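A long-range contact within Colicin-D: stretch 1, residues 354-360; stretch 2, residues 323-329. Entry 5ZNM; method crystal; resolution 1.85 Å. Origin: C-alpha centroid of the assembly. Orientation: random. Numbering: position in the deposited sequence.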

# COMPACT_ATOMS: atom_id res chain seq x y z
N MET A 354 38.58 35.28 3.11
CA MET A 354 38.12 35.77 1.80
C MET A 354 37.45 34.69 0.97
O MET A 354 37.27 34.86 -0.24
CB MET A 354 39.25 36.42 1.00
CG MET A 354 39.97 37.50 1.77
SD MET A 354 39.03 39.02 1.86
CE MET A 354 39.07 39.52 0.14
N ASN A 355 37.03 33.59 1.59
CA ASN A 355 36.36 32.53 0.85
C ASN A 355 34.89 32.85 0.65
O ASN A 355 34.25 33.50 1.48
CB ASN A 355 36.52 31.19 1.58
CG ASN A 355 37.91 30.59 1.40
OD1 ASN A 355 38.65 31.01 0.51
ND2 ASN A 355 38.27 29.61 2.24
N VAL A 356 34.35 32.40 -0.48
CA VAL A 356 32.92 32.40 -0.73
C VAL A 356 32.47 30.96 -0.90
O VAL A 356 33.22 30.11 -1.40
CB VAL A 356 32.53 33.21 -1.98
CG1 VAL A 356 32.78 34.70 -1.74
CG2 VAL A 356 33.35 32.72 -3.18
N VAL A 357 31.22 30.69 -0.50
CA VAL A 357 30.54 29.43 -0.79
C VAL A 357 29.17 29.78 -1.37
O VAL A 357 28.47 30.64 -0.82
CB VAL A 357 30.39 28.54 0.46
CG1 VAL A 357 29.38 27.40 0.19
CG2 VAL A 357 31.78 27.98 0.90
N ILE A 358 28.82 29.16 -2.51
CA ILE A 358 27.56 29.41 -3.20
C ILE A 358 26.56 28.32 -2.86
O ILE A 358 26.83 27.13 -3.06
CB ILE A 358 27.75 29.46 -4.73
CG1 ILE A 358 28.86 30.44 -5.13
CG2 ILE A 358 26.37 29.79 -5.44
CD1 ILE A 358 29.36 30.18 -6.56
N ILE A 359 25.37 28.73 -2.43
CA ILE A 359 24.26 27.83 -2.14
C ILE A 359 23.13 28.15 -3.11
O ILE A 359 22.69 29.30 -3.19
CB ILE A 359 23.78 27.98 -0.68
CG1 ILE A 359 24.94 27.81 0.30
CG2 ILE A 359 22.68 26.96 -0.38
CD1 ILE A 359 25.54 26.42 0.29
N LYS A 360 22.67 27.14 -3.84
CA LYS A 360 21.54 27.36 -4.75
C LYS A 360 20.25 27.63 -3.97
O LYS A 360 20.15 27.38 -2.76
CB LYS A 360 21.32 26.15 -5.64
CG LYS A 360 22.38 25.90 -6.70
CD LYS A 360 22.37 24.42 -7.05
CE LYS A 360 22.56 24.17 -8.53
NZ LYS A 360 21.84 22.92 -8.93
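Stretch 2 (323-329) AIEEHLS

This is a small, mostly apolar packing contact in which a helix lies across a β-strand, with Val-357 and His-327 as the most covered residues and no hydrogen bond between the two stretches. Stretch 2 is helical throughout, from Ala-323 to Ser-329, and continues a helix that begins earlier in the chain. Its backbone hydrogen bonds include His-327 N to Ala-323 O and Leu-328 N to Ile-324 O, both 3.0 Å. Ser-329 OG also bonds back to Glu-325 O at 2.9 Å. In stretch 1, residues 355-359 form an extended strand.

The helix runs nearly perpendicular to the strand. The signed crossing angle is -99°, and the axes approach to 9.4 Å. The closest CA atoms across the contact are those of Val-357 and Ile-324, 7.3 Å apart. Side chains alternate along the strand, so Asn-355, Val-357 and Ile-359 point toward the helix, while Val-356 and Ile-358 point away.

Val-357 is covered most on the strand, and His-327 on the helix. Val-357 CG2 lies 3.4 Å from His-327 CD2, a close approach oblique to the ring. Val-357 CG1 is 4.0 Å from Ile-324 CG2 and 4.3 Å from Leu-328 CD2; Val-357 CG2 is also 4.2 Å from Ile-324 CG2. Val-357 thus touches three helix residues.

His-327 points toward the strand with chi1 in the t rotamer. Its ring edge meets the backbone of Asn-355, with His-327 CE1 3.2 Å from Asn-355 O. This is a close carbon-to-oxygen approach, not a hydrogen bond; His-327 NE2 is hydrogen-bonded elsewhere in the structure. The CA-to-CB bond of Leu-328 points sideways relative to the strand, but the end of its side chain comes nearer. There Leu-328 CD1 reaches Ile-359 CD1 at 4.4 Å, extending the apolar packing along the strand. Together the two stretches bury 253 Å².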

# COMPACT_ATOMS: atom_id res chain seq x y z
N ALA A 323 35.14 21.24 5.61
CA ALA A 323 35.66 22.60 5.47
C ALA A 323 34.57 23.57 5.04
O ALA A 323 34.49 24.70 5.55
CB ALA A 323 36.82 22.64 4.48
N ILE A 324 33.70 23.16 4.12
CA ILE A 324 32.59 24.01 3.73
C ILE A 324 31.67 24.26 4.92
O ILE A 324 31.21 25.38 5.15
CB ILE A 324 31.86 23.40 2.53
CG1 ILE A 324 32.82 23.34 1.33
CG2 ILE A 324 30.57 24.18 2.19
CD1 ILE A 324 32.48 22.27 0.32
N GLU A 325 31.40 23.21 5.72
CA GLU A 325 30.56 23.40 6.90
C GLU A 325 31.21 24.33 7.92
O GLU A 325 30.52 25.15 8.54
CB GLU A 325 30.23 22.05 7.55
CG GLU A 325 29.14 21.30 6.81
CD GLU A 325 27.76 21.92 7.00
OE1 GLU A 325 27.32 22.09 8.16
OE2 GLU A 325 27.12 22.28 5.99
N GLU A 326 32.53 24.22 8.12
CA GLU A 326 33.22 25.13 9.05
C GLU A 326 33.12 26.58 8.59
O GLU A 326 32.94 27.50 9.41
CB GLU A 326 34.69 24.72 9.20
CG GLU A 326 34.90 23.40 9.98
CD GLU A 326 36.37 22.92 10.03
OE1 GLU A 326 37.27 23.70 9.65
OE2 GLU A 326 36.60 21.76 10.42
N HIS A 327 33.25 26.81 7.28
CA HIS A 327 33.06 28.15 6.71
C HIS A 327 31.65 28.66 6.97
O HIS A 327 31.46 29.79 7.43
CB HIS A 327 33.36 28.11 5.20
CG HIS A 327 32.95 29.34 4.46
ND1 HIS A 327 33.78 30.43 4.30
CD2 HIS A 327 31.80 29.65 3.81
CE1 HIS A 327 33.17 31.35 3.59
NE2 HIS A 327 31.97 30.91 3.28
N LEU A 328 30.64 27.83 6.70
CA LEU A 328 29.27 28.28 6.88
C LEU A 328 28.90 28.47 8.34
O LEU A 328 27.97 29.22 8.63
CB LEU A 328 28.29 27.30 6.24
CG LEU A 328 28.34 27.21 4.71
CD1 LEU A 328 27.45 26.06 4.27
CD2 LEU A 328 27.91 28.53 4.05
N SER A 329 29.60 27.80 9.26
CA SER A 329 29.29 27.92 10.69
C SER A 329 30.05 29.04 11.36
O SER A 329 29.70 29.42 12.48
CB SER A 329 29.61 26.61 11.42
OG SER A 329 28.84 25.54 10.90